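Local structure of amidohydrolase (Xanthomonas campestris pv. campestris, 4DZH) at residues Asn77-His81 with Val225-Thr229; Val282-Pro288 with Val309-Thr315. The protein probably deaminates adenosine-type nucleosides such as 5'-methylthioadenosine, as a zinc-dependent hydrolase of the ATZ/TRZ family. All blocks are in the same frame, centred on the assembly; numbering follows the deposited sequence.

Contact 1: Asn77-His81 with Val225-Thr229. With ZN (zinc ion), chain E.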
loop_
_atom_site.group_PDB
_atom_site.type_symbol
_atom_site.label_atom_id
_atom_site.label_comp_id
_atom_site.label_asym_id
_atom_site.label_seq_id
_atom_site.Cartn_x
_atom_site.Cartn_y
_atom_site.Cartn_z
ATOM N N ASN A 77 -10.194 0.190 -12.705
ATOM C CA ASN A 77 -10.295 -0.810 -11.667
ATOM C C ASN A 77 -11.141 -1.937 -12.229
ATOM O O ASN A 77 -12.357 -1.831 -12.306
ATOM C CB ASN A 77 -10.960 -0.185 -10.412
ATOM C CG ASN A 77 -10.982 -1.138 -9.207
ATOM O OD1 ASN A 77 -10.958 -2.397 -9.346
ATOM N ND2 ASN A 77 -11.089 -0.566 -7.998
ATOM N N ALA A 78 -10.477 -3.012 -12.630
ATOM C CA ALA A 78 -11.125 -4.017 -13.472
ATOM C C ALA A 78 -11.867 -5.100 -12.699
ATOM O O ALA A 78 -12.265 -6.128 -13.309
ATOM C CB ALA A 78 -10.048 -4.639 -14.425
ATOM N N HIS A 79 -12.090 -4.918 -11.386
ATOM C CA HIS A 79 -12.960 -5.824 -10.632
ATOM C C HIS A 79 -13.473 -5.207 -9.345
ATOM O O HIS A 79 -12.738 -5.094 -8.376
ATOM C CB HIS A 79 -12.244 -7.129 -10.265
ATOM C CG HIS A 79 -13.160 -8.133 -9.621
ATOM N ND1 HIS A 79 -14.248 -8.666 -10.279
ATOM C CD2 HIS A 79 -13.203 -8.640 -8.363
ATOM C CE1 HIS A 79 -14.876 -9.513 -9.479
ATOM N NE2 HIS A 79 -14.266 -9.522 -8.305
ATOM N N THR A 80 -14.747 -4.800 -9.347
ATOM C CA THR A 80 -15.326 -4.197 -8.138
ATOM C C THR A 80 -16.639 -4.838 -7.700
ATOM O O THR A 80 -17.394 -5.404 -8.496
ATOM C CB THR A 80 -15.581 -2.674 -8.316
ATOM O OG1 THR A 80 -16.422 -2.465 -9.473
ATOM C CG2 THR A 80 -14.235 -1.953 -8.534
ATOM N N HIS A 81 -16.931 -4.713 -6.404
ATOM C CA HIS A 81 -18.255 -4.975 -5.837
ATOM C C HIS A 81 -18.542 -3.723 -5.019
ATOM O O HIS A 81 -18.456 -3.740 -3.791
ATOM C CB HIS A 81 -18.259 -6.219 -4.923
ATOM C CG HIS A 81 -17.716 -7.465 -5.563
ATOM N ND1 HIS A 81 -18.340 -8.079 -6.633
ATOM C CD2 HIS A 81 -16.627 -8.214 -5.273
ATOM C CE1 HIS A 81 -17.653 -9.155 -6.982
ATOM N NE2 HIS A 81 -16.592 -9.241 -6.191
ATOM N N VAL A 225 -18.078 -11.532 -20.696
ATOM C CA VAL A 225 -18.462 -12.427 -19.604
ATOM C C VAL A 225 -17.480 -12.229 -18.444
ATOM O O VAL A 225 -16.319 -12.520 -18.578
ATOM C CB VAL A 225 -18.453 -13.905 -20.096
ATOM C CG1 VAL A 225 -18.793 -14.845 -18.966
ATOM C CG2 VAL A 225 -19.426 -14.068 -21.270
ATOM N N HIS A 226 -17.964 -11.735 -17.296
ATOM C CA HIS A 226 -17.106 -11.354 -16.150
ATOM C C HIS A 226 -17.241 -12.414 -15.050
ATOM O O HIS A 226 -18.294 -12.487 -14.409
ATOM C CB HIS A 226 -17.656 -10.014 -15.639
ATOM C CG HIS A 226 -16.909 -9.408 -14.480
ATOM N ND1 HIS A 226 -17.257 -8.166 -13.956
ATOM C CD2 HIS A 226 -15.881 -9.851 -13.720
ATOM C CE1 HIS A 226 -16.459 -7.875 -12.948
ATOM N NE2 HIS A 226 -15.612 -8.880 -12.778
ATOM N N LEU A 227 -16.195 -13.218 -14.821
ATOM C CA LEU A 227 -16.322 -14.433 -14.010
ATOM C C LEU A 227 -15.189 -14.626 -13.006
ATOM O O LEU A 227 -14.012 -14.737 -13.395
ATOM C CB LEU A 227 -16.369 -15.643 -14.933
ATOM C CG LEU A 227 -16.366 -17.043 -14.334
ATOM C CD1 LEU A 227 -17.667 -17.267 -13.627
ATOM C CD2 LEU A 227 -16.197 -18.108 -15.461
ATOM N N HIS A 228 -15.518 -14.712 -11.719
ATOM C CA HIS A 228 -14.528 -15.203 -10.749
ATOM C C HIS A 228 -14.064 -16.601 -11.134
ATOM O O HIS A 228 -14.894 -17.526 -11.165
ATOM C CB HIS A 228 -15.092 -15.275 -9.328
ATOM C CG HIS A 228 -15.583 -13.972 -8.770
ATOM N ND1 HIS A 228 -16.918 -13.750 -8.531
ATOM C CD2 HIS A 228 -14.925 -12.887 -8.289
ATOM C CE1 HIS A 228 -17.069 -12.564 -7.965
ATOM N NE2 HIS A 228 -15.880 -12.016 -7.806
ATOM N N THR A 229 -12.769 -16.784 -11.383
ATOM C CA THR A 229 -12.279 -18.067 -11.923
ATOM C C THR A 229 -11.005 -18.553 -11.224
ATOM O O THR A 229 -9.988 -17.844 -11.197
ATOM C CB THR A 229 -11.975 -17.915 -13.424
ATOM O OG1 THR A 229 -13.100 -17.355 -14.112
ATOM C CG2 THR A 229 -11.634 -19.289 -14.086
HETATM ZN ZN ZN E . -15.051 -10.409 -6.606
HETATM O O HOH W 1 -14.032 -11.774 -5.515
#
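His-79 and His-226 bring together two strands of the TIM barrel that are not sheet neighbours: the axes of 77-80 and 225-229 stay 9.7 Å apart and their directions differ by 67°, which leaves histidine side chains to bridge the barrel interior. His-79 and His-81 supply the HxH motif of the amidohydrolase superfamily, and His-228 comes across from the other strand to the same zinc ion. All three bind through NE2, with His-79 NE2 2.1 Å and His-228 NE2 2.2 Å from the zinc; Asp-316 and a water complete the site. The His-79 and His-228 rings stand nearly perpendicular, planes at 85°, whereas the side chains of His-81 and His-228 come from opposite directions, their rings rim to rim at the zinc. Behind the metal ligands, ND1 of His-81 and of His-228 are hydrogen-bonded to the backbone carbonyls of Asn-139 and His-201, which fixes the rotation of both rings. His-226 does the same for His-79 as a second-shell residue. With CG trans to the backbone N (chi1 -179°), its ring extends into the barrel, and His-79 ND1 donates to His-226 NE2 over 2.9 Å, the bond lying close to both ring planes.

Contact 2: Val282-Pro288 with Val309-Thr315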
loop_
_atom_site.group_PDB
_atom_site.type_symbol
_atom_site.label_atom_id
_atom_site.label_comp_id
_atom_site.label_asym_id
_atom_site.label_seq_id
_atom_site.Cartn_x
_atom_site.Cartn_y
_atom_site.Cartn_z
ATOM N N VAL A 282 -8.297 -14.351 -23.762
ATOM C CA VAL A 282 -8.900 -14.171 -22.449
ATOM C C VAL A 282 -8.149 -13.078 -21.710
ATOM O O VAL A 282 -6.904 -12.999 -21.812
ATOM C CB VAL A 282 -8.779 -15.435 -21.619
ATOM C CG1 VAL A 282 -9.404 -15.245 -20.233
ATOM C CG2 VAL A 282 -9.510 -16.593 -22.338
ATOM N N SER A 283 -8.888 -12.226 -20.977
ATOM C CA SER A 283 -8.219 -11.299 -20.044
ATOM C C SER A 283 -8.243 -11.836 -18.616
ATOM O O SER A 283 -9.221 -12.435 -18.174
ATOM C CB SER A 283 -8.851 -9.915 -20.081
ATOM O OG SER A 283 -8.698 -9.294 -21.347
ATOM N N VAL A 284 -7.156 -11.619 -17.886
ATOM C CA VAL A 284 -7.098 -11.975 -16.468
ATOM C C VAL A 284 -7.093 -10.668 -15.666
ATOM O O VAL A 284 -6.289 -9.759 -15.947
ATOM C CB VAL A 284 -5.860 -12.835 -16.135
ATOM C CG1 VAL A 284 -5.724 -13.035 -14.669
ATOM C CG2 VAL A 284 -6.042 -14.232 -16.775
ATOM N N VAL A 285 -7.982 -10.583 -14.687
ATOM C CA VAL A 285 -7.894 -9.480 -13.694
ATOM C C VAL A 285 -7.244 -9.968 -12.400
ATOM O O VAL A 285 -7.747 -10.863 -11.699
ATOM C CB VAL A 285 -9.274 -8.930 -13.373
ATOM C CG1 VAL A 285 -9.090 -7.759 -12.381
ATOM C CG2 VAL A 285 -9.979 -8.468 -14.658
ATOM N N HIS A 286 -6.128 -9.319 -12.053
ATOM C CA HIS A 286 -5.359 -9.606 -10.858
ATOM C C HIS A 286 -5.782 -8.680 -9.722
ATOM O O HIS A 286 -5.764 -7.459 -9.876
ATOM C CB HIS A 286 -3.878 -9.436 -11.230
ATOM C CG HIS A 286 -2.898 -9.758 -10.140
ATOM N ND1 HIS A 286 -3.074 -10.768 -9.207
ATOM C CD2 HIS A 286 -1.695 -9.196 -9.849
ATOM C CE1 HIS A 286 -2.033 -10.802 -8.396
ATOM N NE2 HIS A 286 -1.176 -9.861 -8.767
ATOM N N CYS A 287 -6.174 -9.282 -8.607
ATOM C CA CYS A 287 -6.614 -8.600 -7.382
ATOM C C CYS A 287 -5.699 -9.061 -6.228
ATOM O O CYS A 287 -6.091 -9.841 -5.340
ATOM C CB CYS A 287 -8.071 -8.974 -7.087
ATOM S SG CYS A 287 -9.218 -8.522 -8.405
ATOM N N PRO A 288 -4.455 -8.579 -6.215
ATOM C CA PRO A 288 -3.491 -9.143 -5.264
ATOM C C PRO A 288 -3.836 -8.922 -3.788
ATOM O O PRO A 288 -3.608 -9.774 -2.939
ATOM C CB PRO A 288 -2.177 -8.416 -5.619
ATOM C CG PRO A 288 -2.611 -7.163 -6.426
ATOM C CD PRO A 288 -3.855 -7.601 -7.159
ATOM N N VAL A 309 -0.801 -12.757 -22.132
ATOM C CA VAL A 309 -2.180 -12.726 -21.681
ATOM C C VAL A 309 -2.524 -11.310 -21.253
ATOM O O VAL A 309 -1.822 -10.752 -20.396
ATOM C CB VAL A 309 -2.447 -13.693 -20.524
ATOM C CG1 VAL A 309 -3.916 -13.490 -20.032
ATOM C CG2 VAL A 309 -2.227 -15.140 -20.986
ATOM N N ASN A 310 -3.549 -10.716 -21.857
ATOM C CA ASN A 310 -3.960 -9.375 -21.425
ATOM C C ASN A 310 -4.244 -9.326 -19.915
ATOM O O ASN A 310 -5.117 -10.031 -19.434
ATOM C CB ASN A 310 -5.146 -8.851 -22.195
ATOM C CG ASN A 310 -5.454 -7.428 -21.818
ATOM O OD1 ASN A 310 -4.682 -6.508 -22.132
ATOM N ND2 ASN A 310 -6.542 -7.238 -21.098
ATOM N N LEU A 311 -3.475 -8.520 -19.173
ATOM C CA LEU A 311 -3.568 -8.485 -17.704
ATOM C C LEU A 311 -4.102 -7.131 -17.240
ATOM O O LEU A 311 -3.614 -6.076 -17.660
ATOM C CB LEU A 311 -2.207 -8.739 -17.055
ATOM C CG LEU A 311 -2.101 -8.976 -15.540
ATOM C CD1 LEU A 311 -2.747 -10.294 -15.139
ATOM C CD2 LEU A 311 -0.699 -8.926 -15.047
ATOM N N ALA A 312 -5.123 -7.187 -16.380
ATOM C CA ALA A 312 -5.655 -5.991 -15.715
ATOM C C ALA A 312 -5.556 -6.127 -14.206
ATOM O O ALA A 312 -5.207 -7.183 -13.661
ATOM C CB ALA A 312 -7.106 -5.813 -16.143
ATOM N N ILE A 313 -5.877 -5.026 -13.498
ATOM C CA ILE A 313 -5.747 -4.971 -12.056
ATOM C C ILE A 313 -7.075 -4.476 -11.486
ATOM O O ILE A 313 -7.711 -3.585 -12.052
ATOM C CB ILE A 313 -4.575 -4.030 -11.654
ATOM C CG1 ILE A 313 -3.244 -4.634 -12.110
ATOM C CG2 ILE A 313 -4.543 -3.792 -10.110
ATOM C CD1 ILE A 313 -2.037 -3.723 -11.942
ATOM N N GLY A 314 -7.504 -5.116 -10.408
ATOM C CA GLY A 314 -8.727 -4.713 -9.726
ATOM C C GLY A 314 -8.539 -4.812 -8.205
ATOM O O GLY A 314 -7.605 -5.464 -7.687
ATOM N N THR A 315 -9.446 -4.214 -7.450
ATOM C CA THR A 315 -9.323 -4.157 -5.994
ATOM C C THR A 315 -10.202 -5.208 -5.276
ATOM O O THR A 315 -9.947 -5.489 -4.096
ATOM C CB THR A 315 -9.659 -2.741 -5.404
ATOM O OG1 THR A 315 -10.997 -2.375 -5.798
ATOM C CG2 THR A 315 -8.644 -1.655 -5.882
HETATM O O HOH W 2 -5.473 -11.782 -24.038
#
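Strands 283-286 and 310-313 run parallel as neighbours in the TIM barrel, axes 4.5 Å apart at 28°, with Val-284 beside Leu-311, Val-285 beside Ala-312 and His-286 beside Ile-313. The backbone ladder begins with Val-284 N on Asn-310 O and Ala-312 N on Val-284 O, continues through His-286 N to Ala-312 O, and finishes with Gly-314 N on His-286 O at 3.0 Å. At the N-terminal end a water takes over, donating to Val-282 O and accepting from Asn-310 N. Beside it Asn-310 ND2 gives a hydrogen to Ser-283 OG over 3.0 Å, the hydroxyl tilted 21° from the amide plane; the same nitrogen also bonds Gly-359 O.

On the face carrying Val-284 and Leu-311, the two methyls of Val-284 divide their work: CG1 meets Leu-311 CD1 at 4.1 Å and CG2 meets Val-309 CG1 at 4.0 Å. Farther along this face, CD of Pro-288 sits over the centre of the His-286 ring, 3.7 Å above its plane. On the other face Val-285 CG2 lies 4.2 Å from Ala-312 CB. The chi1 of -178° turns Val-285 CG1 toward Gly-314 N, 3.7 Å away.

Strand 261-265 pairs with the far edge of 283-286, and 310-313 neighbours strand 69-80. Val-285 and Ala-312 face that strand too, while Ile-313 and Pro-288 pack on Glu-329 of helix 326-341, and Cys-287 occupies the N-cap position of helix 288-293.

How the contacts relate
Contacts 1 and 2 lie in the same barrel, their centres about 9 Å apart, and strand 69-80, which carries 77-81 of contact 1, neighbours 310-313 of contact 2. Ala-78 N of contact 1 is 2.9 Å from Ile-313 O of contact 2, a probable hydrogen bond that joins 77-81 to the edge of 309-315. Nearby, Asn-77 ND2 and Thr-315 OG1 make a probable hydrogen bond of 2.8 Å. Thr-315 immediately precedes the zinc ligand Asp-316, so the loop that follows strand 310-313 brings the aspartate to the histidines of contact 1. Cys-287 packs against His-79, with side chains about 4 Å apart at their nearest atoms, which places 282-288 beside the metal site as well.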